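Long-range contacts in beta-galactosidase (Bacillus circulans subsp. alkalophilus, PDB 3TTY), which probably cleaves terminal beta-linked galactose from galactosides, as a trimeric TIM-barrel glycoside hydrolase that holds galactose in its active site: residues Phe45-Ile50 with Ala84-Met89; Thr80-His85 with Lys123-Leu128; Gly110-Cys115 with Ser148-Gly153. All blocks are in the same frame, centred on the assembly; numbering follows the deposited sequence.

The three contacts lie close together at the C-terminal ends of the TIM-barrel strands, where galactose binds. Interactions 1 and 2 are neighbours, with centres about 8 Å apart; they share Ala84 and His85, and Ser46 N of one lies 2.9 Å from Ser81 OG of the other. Interaction 3 is centred about 11 Å from interaction 2 and about 13 Å from interaction 1. Interaction 1 closes before interaction 3 opens, whereas the segments of interactions 2 and 3 alternate along the chain. The loops following strands 39-42, 75-79 and 142-146 are thus tied to one another and to helix 119-135, next to a second subunit.

Interaction 1: residues Phe45-Ile50 with Ala84-Met89; sequences FSWAKI and AHPAWM
Trp47 lays its indole on Pro86, with CD of the proline 3.7 Å from the centroid of the five-membered ring of Trp47 and only 14° off the ring normal. This is a CH-pi contact, and proline suits it: the carbons next to its nitrogen are polarised, and its rigid ring presents CD and CG to the aromatic face. CG of Trp47 is anti to its backbone N (chi1 -166°), which starts the side chain out toward 84-89. Farther out, Met89 crosses the tryptophan at about a right angle; its CE lies 3.8 Å from CZ2 of Trp47, and its SD is 4.7 Å from the six-membered centroid in an oblique Met-aromatic contact. An alanine in place of Trp47 would probably open a gap beside Pro86 and Met89 and leave Gln51 without the indole N-H that it binds. Each segment is the end of a loop after a barrel strand, 39-42 or 75-79, together with the first turn of the helix that follows; Pro86 occupies the N-cap position of helix 87-92. CB of Pro86 also meets CB of Ala48 at 3.8 Å, and the small side chain of Ala48 lets the two backbones come close. Ala84 links the loops in another way. Its O accepts a hydrogen bond of 2.8 Å from a water that in turn accepts one of 3.1 Å from Trp47 N, while CB of Ala84 touches the edge of the Phe45 ring, 3.8 Å from CD1. Phe45 belongs to the galactose pocket, and its ring also meets Trp187 of a second subunit.

Interaction 2: residues Thr80-His85 with Lys123-Leu128; sequences TSTGAH and KYAKIL
Thr80, whose carbonyl faces Leu128, has its OG1 gripped twice: Ser148 N donates to it, and Glu236 OE1 of helix 215-243 is hydrogen-bonded to it as well. Those bonds satisfy the buried hydroxyl, and the meeting with the helix at 123-128 is left to the Thr80 backbone and to apolar groups. Thr80 O lies 3.2 Å from CD2 of Leu128, a tight fit for a carbonyl and a methyl. CG of Leu128 is anti to its backbone N (chi1 180°), a position 3.5 Å from the same Thr80 O. The leucine branch CD2 also touches CB of Ser81 at 4.1 Å. Loop 80-85 follows strand 75-79, while helix 119-135 leads on to strand 142-146, so the contact lies within a beta-alpha-beta crossover of the TIM barrel, joining the loop at a strand end to the helix packed outside. One turn earlier on the helix, CB of Ala125 meets CG2 of Thr82 at 3.8 Å. Threonine suits this place by being two-sided: its methyl packs on the small alanine, while OG1 bonds to the other carboxylate oxygen of Glu236, OE2. The small side chain of Ala125 lets the helix come close, with CA of Ala125 6.0 Å from CA of Thr82. Trp47 packs against Thr82, Ala125 and Leu128 together, continuing the apolar layer toward helix 47-50.

Interaction 3: residues Gly110-Cys115 with Ser148-Gly153; sequences GRHNSC and SNEYGG. With ZN (zinc ion), chain G; GLA (alpha-D-galactopyranose), chain H.
The loops bearing His112 and Asn149 have their nearest CA atoms at His112 and Tyr151, 6.1 Å apart, and a water bridges the backbones by donating to His112 O and accepting from Gly152 N. At its backbone angles a side chain on Gly152 would collide with the carbonyl oxygen of Tyr151, which leaves room only for glycine. Among the side chains, Asn149 ND2 donates to NE2 of His112 over 2.9 Å at 157°. NE2 lies close to the amide plane of Asn149, whereas the amide nitrogen stands 25° out of the ring plane, the two planes being 47° apart. Since NE2 accepts, the proton of a neutral ring would probably sit on ND1. The ring is sandwiched, with Asn149 O and Glu150 O over one face and CD of Arg111 over the other; CB of Glu150 adds a CH-pi contact. Asn149 ND2 also donates to galactose O2 at 3.1 Å, and its OD1 bonds to Asn252, which leaves the amide little freedom to flip. Arg111, extended from CG to NE, presents its guanidinium edge to the sugar: NH2 bonds to O4 at 2.7 Å, and NH1 reaches both O4 and O3. Glu150 OE2 comes within 3.2 Å of galactose O1. Cys115 binds zinc with Cys155, Cys157 and Cys160. An Asn-Glu pair after the fourth barrel strand, beside the sugar's anomeric end, is typical of clan GH-A TIM-barrel glycosidase active sites.

Interaction 1: residues Phe45-Ile50 with Ala84-Met89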
loop_
_atom_site.group_PDB
_atom_site.type_symbol
_atom_site.label_atom_id
_atom_site.label_comp_id
_atom_site.label_asym_id
_atom_site.label_seq_id
_atom_site.Cartn_x
_atom_site.Cartn_y
_atom_site.Cartn_z
ATOM N N PHE A 45 -20.918 -21.906 -15.722
ATOM C CA PHE A 45 -19.584 -22.301 -15.281
ATOM C C PHE A 45 -19.356 -23.798 -15.301
ATOM O O PHE A 45 -18.971 -24.385 -14.288
ATOM C CB PHE A 45 -19.290 -21.740 -13.882
ATOM C CG PHE A 45 -19.035 -20.244 -13.864
ATOM C CD1 PHE A 45 -17.955 -19.700 -14.546
ATOM C CD2 PHE A 45 -19.858 -19.392 -13.150
ATOM C CE1 PHE A 45 -17.700 -18.327 -14.519
ATOM C CE2 PHE A 45 -19.618 -18.016 -13.125
ATOM C CZ PHE A 45 -18.533 -17.484 -13.814
ATOM N N SER A 46 -19.562 -24.419 -16.459
ATOM C CA SER A 46 -19.482 -25.866 -16.528
ATOM C C SER A 46 -18.719 -26.338 -17.756
ATOM O O SER A 46 -18.968 -27.429 -18.277
ATOM C CB SER A 46 -20.884 -26.478 -16.498
ATOM O OG SER A 46 -21.284 -26.723 -15.165
ATOM N N TRP A 47 -17.785 -25.515 -18.213
ATOM C CA TRP A 47 -17.011 -25.873 -19.374
ATOM C C TRP A 47 -16.348 -27.234 -19.128
ATOM O O TRP A 47 -16.481 -28.143 -19.938
ATOM C CB TRP A 47 -15.991 -24.782 -19.688
ATOM C CG TRP A 47 -15.373 -24.906 -21.036
ATOM C CD1 TRP A 47 -15.318 -26.026 -21.823
ATOM C CD2 TRP A 47 -14.724 -23.863 -21.771
ATOM N NE1 TRP A 47 -14.655 -25.740 -23.002
ATOM C CE2 TRP A 47 -14.284 -24.420 -22.991
ATOM C CE3 TRP A 47 -14.451 -22.521 -21.507
ATOM C CZ2 TRP A 47 -13.616 -23.664 -23.954
ATOM C CZ3 TRP A 47 -13.780 -21.778 -22.457
ATOM C CH2 TRP A 47 -13.373 -22.352 -23.665
ATOM N N ALA A 48 -15.682 -27.389 -17.993
ATOM C CA ALA A 48 -14.984 -28.638 -17.706
ATOM C C ALA A 48 -15.933 -29.826 -17.513
ATOM O O ALA A 48 -15.594 -30.956 -17.855
ATOM C CB ALA A 48 -14.046 -28.487 -16.505
ATOM N N LYS A 49 -17.123 -29.585 -16.979
ATOM C CA LYS A 49 -18.082 -30.683 -16.852
ATOM C C LYS A 49 -18.498 -31.197 -18.229
ATOM O O LYS A 49 -18.677 -32.395 -18.447
ATOM C CB LYS A 49 -19.316 -30.256 -16.057
ATOM C CG LYS A 49 -20.248 -31.429 -15.718
ATOM C CD LYS A 49 -21.388 -30.984 -14.832
ATOM C CE LYS A 49 -22.262 -32.171 -14.409
ATOM N NZ LYS A 49 -21.488 -33.328 -13.893
ATOM N N ILE A 50 -18.635 -30.276 -19.167
ATOM C CA ILE A 50 -19.021 -30.640 -20.515
ATOM C C ILE A 50 -17.855 -31.259 -21.258
ATOM O O ILE A 50 -17.980 -32.329 -21.858
ATOM C CB ILE A 50 -19.500 -29.411 -21.297
ATOM C CG1 ILE A 50 -20.799 -28.876 -20.680
ATOM C CG2 ILE A 50 -19.658 -29.763 -22.765
ATOM C CD1 ILE A 50 -21.154 -27.470 -21.119
ATOM N N ALA A 84 -15.012 -19.401 -17.844
ATOM C CA ALA A 84 -13.917 -20.012 -17.103
ATOM C C ALA A 84 -13.515 -21.294 -17.811
ATOM O O ALA A 84 -14.338 -22.201 -17.957
ATOM C CB ALA A 84 -14.324 -20.311 -15.659
ATOM N N HIS A 85 -12.260 -21.357 -18.262
ATOM C CA HIS A 85 -11.780 -22.501 -19.019
ATOM C C HIS A 85 -11.430 -23.671 -18.096
ATOM O O HIS A 85 -11.307 -23.489 -16.900
ATOM C CB HIS A 85 -10.595 -22.098 -19.915
ATOM C CG HIS A 85 -9.434 -21.507 -19.174
ATOM N ND1 HIS A 85 -9.036 -20.199 -19.334
ATOM C CD2 HIS A 85 -8.576 -22.054 -18.275
ATOM C CE1 HIS A 85 -7.989 -19.960 -18.563
ATOM N NE2 HIS A 85 -7.690 -21.070 -17.910
ATOM N N PRO A 86 -11.317 -24.884 -18.649
ATOM C CA PRO A 86 -10.979 -26.071 -17.849
ATOM C C PRO A 86 -9.517 -26.127 -17.401
ATOM O O PRO A 86 -8.622 -25.667 -18.107
ATOM C CB PRO A 86 -11.275 -27.234 -18.800
ATOM C CG PRO A 86 -12.281 -26.693 -19.761
ATOM C CD PRO A 86 -11.854 -25.250 -19.973
ATOM N N ALA A 87 -9.278 -26.711 -16.232
ATOM C CA ALA A 87 -7.918 -26.877 -15.731
ATOM C C ALA A 87 -7.027 -27.624 -16.727
ATOM O O ALA A 87 -5.842 -27.309 -16.848
ATOM C CB ALA A 87 -7.924 -27.583 -14.377
ATOM N N TRP A 88 -7.583 -28.606 -17.441
ATOM C CA TRP A 88 -6.786 -29.358 -18.425
ATOM C C TRP A 88 -6.390 -28.484 -19.607
ATOM O O TRP A 88 -5.357 -28.698 -20.240
ATOM C CB TRP A 88 -7.509 -30.618 -18.924
ATOM C CG TRP A 88 -8.750 -30.362 -19.754
ATOM C CD1 TRP A 88 -10.047 -30.458 -19.333
ATOM C CD2 TRP A 88 -8.810 -30.000 -21.148
ATOM N NE1 TRP A 88 -10.905 -30.160 -20.367
ATOM C CE2 TRP A 88 -10.172 -29.882 -21.490
ATOM C CE3 TRP A 88 -7.846 -29.770 -22.134
ATOM C CZ2 TRP A 88 -10.593 -29.544 -22.780
ATOM C CZ3 TRP A 88 -8.268 -29.423 -23.415
ATOM C CH2 TRP A 88 -9.626 -29.314 -23.723
ATOM N N MET A 89 -7.205 -27.488 -19.906
ATOM C CA MET A 89 -6.915 -26.640 -21.047
ATOM C C MET A 89 -5.782 -25.690 -20.663
ATOM O O MET A 89 -4.848 -25.457 -21.441
ATOM C CB MET A 89 -8.173 -25.875 -21.487
ATOM C CG MET A 89 -7.966 -25.019 -22.734
ATOM S SD MET A 89 -9.483 -24.256 -23.267
ATOM C CE MET A 89 -10.392 -25.677 -23.825
HETATM O O HOH W 1 -17.033 -22.640 -17.465
#

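Interaction 2: residues Thr80-His85 with Lys123-Leu128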
loop_
_atom_site.group_PDB
_atom_site.type_symbol
_atom_site.label_atom_id
_atom_site.label_comp_id
_atom_site.label_asym_id
_atom_site.label_seq_id
_atom_site.Cartn_x
_atom_site.Cartn_y
_atom_site.Cartn_z
ATOM N N THR A 80 -23.038 -19.990 -22.501
ATOM C CA THR A 80 -22.103 -20.793 -23.283
ATOM C C THR A 80 -21.009 -21.451 -22.439
ATOM O O THR A 80 -20.264 -22.291 -22.950
ATOM C CB THR A 80 -21.417 -19.938 -24.349
ATOM O OG1 THR A 80 -20.742 -18.854 -23.703
ATOM C CG2 THR A 80 -22.446 -19.383 -25.314
ATOM N N SER A 81 -20.892 -21.051 -21.172
ATOM C CA SER A 81 -19.922 -21.652 -20.249
ATOM C C SER A 81 -18.479 -21.250 -20.529
ATOM O O SER A 81 -17.559 -21.856 -19.995
ATOM C CB SER A 81 -20.008 -23.181 -20.274
ATOM O OG SER A 81 -20.503 -23.697 -19.054
ATOM N N THR A 82 -18.273 -20.232 -21.352
ATOM C CA THR A 82 -16.915 -19.840 -21.719
ATOM C C THR A 82 -16.219 -18.856 -20.767
ATOM O O THR A 82 -15.094 -18.440 -21.026
ATOM C CB THR A 82 -16.870 -19.286 -23.159
ATOM O OG1 THR A 82 -17.720 -18.139 -23.256
ATOM C CG2 THR A 82 -17.325 -20.361 -24.164
ATOM N N GLY A 83 -16.872 -18.489 -19.669
ATOM C CA GLY A 83 -16.298 -17.527 -18.737
ATOM C C GLY A 83 -15.184 -18.083 -17.853
ATOM O O GLY A 83 -14.500 -17.336 -17.170
ATOM N N ALA A 84 -15.012 -19.401 -17.844
ATOM C CA ALA A 84 -13.917 -20.012 -17.103
ATOM C C ALA A 84 -13.515 -21.294 -17.811
ATOM O O ALA A 84 -14.338 -22.201 -17.957
ATOM C CB ALA A 84 -14.324 -20.311 -15.659
ATOM N N HIS A 85 -12.260 -21.357 -18.262
ATOM C CA HIS A 85 -11.780 -22.501 -19.019
ATOM C C HIS A 85 -11.430 -23.671 -18.096
ATOM O O HIS A 85 -11.307 -23.489 -16.900
ATOM C CB HIS A 85 -10.595 -22.098 -19.915
ATOM C CG HIS A 85 -9.434 -21.507 -19.174
ATOM N ND1 HIS A 85 -9.036 -20.199 -19.334
ATOM C CD2 HIS A 85 -8.576 -22.054 -18.275
ATOM C CE1 HIS A 85 -7.989 -19.960 -18.563
ATOM N NE2 HIS A 85 -7.690 -21.070 -17.910
ATOM N N LYS A 123 -10.559 -21.221 -30.545
ATOM C CA LYS A 123 -10.932 -22.505 -31.150
ATOM C C LYS A 123 -12.002 -23.250 -30.344
ATOM O O LYS A 123 -13.051 -23.606 -30.872
ATOM C CB LYS A 123 -9.699 -23.403 -31.357
ATOM C CG LYS A 123 -10.003 -24.783 -31.913
ATOM C CD LYS A 123 -8.723 -25.572 -32.151
ATOM C CE LYS A 123 -9.017 -27.029 -32.500
ATOM N NZ LYS A 123 -7.754 -27.836 -32.690
ATOM N N TYR A 124 -11.760 -23.481 -29.061
ATOM C CA TYR A 124 -12.710 -24.294 -28.298
ATOM C C TYR A 124 -13.947 -23.533 -27.818
ATOM O O TYR A 124 -15.015 -24.120 -27.661
ATOM C CB TYR A 124 -12.009 -25.022 -27.154
ATOM C CG TYR A 124 -11.033 -26.044 -27.664
ATOM C CD1 TYR A 124 -11.485 -27.181 -28.328
ATOM C CD2 TYR A 124 -9.659 -25.866 -27.511
ATOM C CE1 TYR A 124 -10.600 -28.128 -28.811
ATOM C CE2 TYR A 124 -8.756 -26.817 -27.994
ATOM C CZ TYR A 124 -9.235 -27.944 -28.649
ATOM O OH TYR A 124 -8.360 -28.893 -29.143
ATOM N N ALA A 125 -13.808 -22.230 -27.598
ATOM C CA ALA A 125 -14.943 -21.437 -27.176
ATOM C C ALA A 125 -15.970 -21.363 -28.308
ATOM O O ALA A 125 -17.165 -21.504 -28.066
ATOM C CB ALA A 125 -14.508 -20.033 -26.730
ATOM N N LYS A 126 -15.501 -21.161 -29.539
ATOM C CA LYS A 126 -16.381 -21.200 -30.709
ATOM C C LYS A 126 -17.068 -22.564 -30.876
ATOM O O LYS A 126 -18.279 -22.648 -31.056
ATOM C CB LYS A 126 -15.608 -20.861 -31.980
ATOM C CG LYS A 126 -16.433 -21.042 -33.251
ATOM C CD LYS A 126 -15.819 -20.324 -34.458
ATOM C CE LYS A 126 -16.722 -20.459 -35.689
ATOM N NZ LYS A 126 -16.200 -19.696 -36.858
ATOM N N ILE A 127 -16.290 -23.635 -30.823
ATOM C CA ILE A 127 -16.873 -24.964 -30.900
ATOM C C ILE A 127 -17.937 -25.197 -29.819
ATOM O O ILE A 127 -19.037 -25.669 -30.121
ATOM C CB ILE A 127 -15.790 -26.057 -30.854
ATOM C CG1 ILE A 127 -14.924 -25.962 -32.115
ATOM C CG2 ILE A 127 -16.430 -27.445 -30.742
ATOM C CD1 ILE A 127 -13.804 -26.993 -32.195
ATOM N N LEU A 128 -17.623 -24.857 -28.570
ATOM C CA LEU A 128 -18.569 -25.093 -27.471
ATOM C C LEU A 128 -19.906 -24.376 -27.695
ATOM O O LEU A 128 -20.973 -24.979 -27.561
ATOM C CB LEU A 128 -17.972 -24.703 -26.115
ATOM C CG LEU A 128 -18.860 -24.889 -24.879
ATOM C CD1 LEU A 128 -19.463 -26.304 -24.811
ATOM C CD2 LEU A 128 -18.079 -24.565 -23.606
#

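Interaction 3: residues Gly110-Cys115 with Ser148-Gly153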
loop_
_atom_site.group_PDB
_atom_site.type_symbol
_atom_site.label_atom_id
_atom_site.label_comp_id
_atom_site.label_asym_id
_atom_site.label_seq_id
_atom_site.Cartn_x
_atom_site.Cartn_y
_atom_site.Cartn_z
ATOM N N GLY A 110 -9.017 -18.994 -10.704
ATOM C CA GLY A 110 -9.978 -17.915 -10.901
ATOM C C GLY A 110 -10.914 -18.146 -12.079
ATOM O O GLY A 110 -11.325 -19.279 -12.356
ATOM N N ARG A 111 -11.250 -17.065 -12.774
ATOM C CA ARG A 111 -12.175 -17.114 -13.898
ATOM C C ARG A 111 -12.033 -15.822 -14.710
ATOM O O ARG A 111 -11.245 -14.946 -14.337
ATOM C CB ARG A 111 -13.601 -17.238 -13.367
ATOM C CG ARG A 111 -13.971 -16.106 -12.423
ATOM C CD ARG A 111 -15.476 -16.001 -12.219
ATOM N NE ARG A 111 -15.822 -14.831 -11.411
ATOM C CZ ARG A 111 -17.047 -14.554 -10.974
ATOM N NH1 ARG A 111 -18.064 -15.357 -11.272
ATOM N NH2 ARG A 111 -17.259 -13.461 -10.253
ATOM N N HIS A 112 -12.799 -15.699 -15.799
ATOM C CA HIS A 112 -12.858 -14.464 -16.604
ATOM C C HIS A 112 -11.491 -13.992 -17.083
ATOM O O HIS A 112 -11.293 -12.800 -17.298
ATOM C CB HIS A 112 -13.461 -13.301 -15.803
ATOM C CG HIS A 112 -14.815 -13.582 -15.235
ATOM N ND1 HIS A 112 -15.360 -12.820 -14.225
ATOM C CD2 HIS A 112 -15.726 -14.543 -15.515
ATOM C CE1 HIS A 112 -16.555 -13.290 -13.918
ATOM N NE2 HIS A 112 -16.800 -14.341 -14.681
ATOM N N ASN A 113 -10.554 -14.917 -17.243
ATOM C CA ASN A 113 -9.170 -14.535 -17.454
ATOM C C ASN A 113 -8.489 -15.320 -18.591
ATOM O O ASN A 113 -7.285 -15.569 -18.541
ATOM C CB ASN A 113 -8.387 -14.673 -16.131
ATOM C CG ASN A 113 -8.508 -16.076 -15.525
ATOM O OD1 ASN A 113 -9.001 -17.003 -16.183
ATOM N ND2 ASN A 113 -8.049 -16.239 -14.276
ATOM N N SER A 114 -9.249 -15.717 -19.612
ATOM C CA SER A 114 -8.636 -16.333 -20.789
ATOM C C SER A 114 -8.033 -15.258 -21.698
ATOM O O SER A 114 -8.611 -14.192 -21.873
ATOM C CB SER A 114 -9.650 -17.173 -21.572
ATOM O OG SER A 114 -10.097 -18.291 -20.813
ATOM N N CYS A 115 -6.861 -15.512 -22.265
ATOM C CA CYS A 115 -6.289 -14.518 -23.164
ATOM C C CYS A 115 -7.213 -14.373 -24.368
ATOM O O CYS A 115 -7.501 -15.355 -25.050
ATOM C CB CYS A 115 -4.875 -14.899 -23.607
ATOM S SG CYS A 115 -4.350 -14.013 -25.093
ATOM N N SER A 148 -20.441 -16.339 -22.470
ATOM C CA SER A 148 -19.371 -16.217 -21.486
ATOM C C SER A 148 -19.957 -15.707 -20.156
ATOM O O SER A 148 -21.074 -16.067 -19.787
ATOM C CB SER A 148 -18.287 -15.264 -22.017
ATOM O OG SER A 148 -17.091 -15.338 -21.259
ATOM N N ASN A 149 -19.189 -14.887 -19.448
ATOM C CA ASN A 149 -19.634 -14.235 -18.229
ATOM C C ASN A 149 -18.670 -13.107 -17.879
ATOM O O ASN A 149 -17.454 -13.317 -17.843
ATOM C CB ASN A 149 -19.707 -15.222 -17.063
ATOM C CG ASN A 149 -20.438 -14.637 -15.864
ATOM O OD1 ASN A 149 -21.634 -14.369 -15.929
ATOM N ND2 ASN A 149 -19.718 -14.425 -14.770
ATOM N N GLU A 150 -19.218 -11.922 -17.625
ATOM C CA GLU A 150 -18.426 -10.729 -17.301
ATOM C C GLU A 150 -17.021 -10.682 -17.949
ATOM O O GLU A 150 -16.004 -10.814 -17.264
ATOM C CB GLU A 150 -18.315 -10.538 -15.777
ATOM C CG GLU A 150 -19.638 -10.309 -15.062
ATOM C CD GLU A 150 -19.469 -9.696 -13.669
ATOM O OE1 GLU A 150 -18.398 -9.885 -13.038
ATOM O OE2 GLU A 150 -20.412 -9.010 -13.209
ATOM N N TYR A 151 -16.974 -10.512 -19.267
ATOM C CA TYR A 151 -15.719 -10.213 -19.952
ATOM C C TYR A 151 -14.965 -9.057 -19.268
ATOM O O TYR A 151 -15.562 -8.063 -18.861
ATOM C CB TYR A 151 -16.007 -9.817 -21.390
ATOM C CG TYR A 151 -16.364 -10.940 -22.338
ATOM C CD1 TYR A 151 -15.407 -11.843 -22.751
ATOM C CD2 TYR A 151 -17.651 -11.059 -22.861
ATOM C CE1 TYR A 151 -15.710 -12.848 -23.638
ATOM C CE2 TYR A 151 -17.970 -12.065 -23.767
ATOM C CZ TYR A 151 -16.986 -12.952 -24.151
ATOM O OH TYR A 151 -17.262 -13.960 -25.044
ATOM N N GLY A 152 -13.648 -9.176 -19.136
ATOM C CA GLY A 152 -12.900 -8.118 -18.477
ATOM C C GLY A 152 -11.467 -8.456 -18.139
ATOM O O GLY A 152 -11.030 -9.590 -18.330
ATOM N N GLY A 153 -10.735 -7.460 -17.638
ATOM C CA GLY A 153 -9.320 -7.614 -17.352
ATOM C C GLY A 153 -8.468 -7.497 -18.607
ATOM O O GLY A 153 -8.917 -7.805 -19.709
HETATM ZN ZN ZN G . -2.962 -12.172 -24.275
HETATM C C1 GLA H . -20.755 -11.234 -10.802
HETATM C C2 GLA H . -20.702 -12.602 -11.527
HETATM C C3 GLA H . -21.500 -13.699 -10.800
HETATM C C4 GLA H . -21.105 -13.663 -9.332
HETATM C C5 GLA H . -21.303 -12.246 -8.784
HETATM C C6 GLA H . -20.972 -12.255 -7.286
HETATM O O1 GLA H . -22.020 -10.552 -10.855
HETATM O O2 GLA H . -21.193 -12.477 -12.852
HETATM O O3 GLA H . -21.210 -15.008 -11.320
HETATM O O4 GLA H . -19.726 -14.004 -9.279
HETATM O O5 GLA H . -20.388 -11.359 -9.436
HETATM O O6 GLA H . -21.503 -11.080 -6.658
HETATM O O HOH W 2 -12.715 -12.135 -19.479
#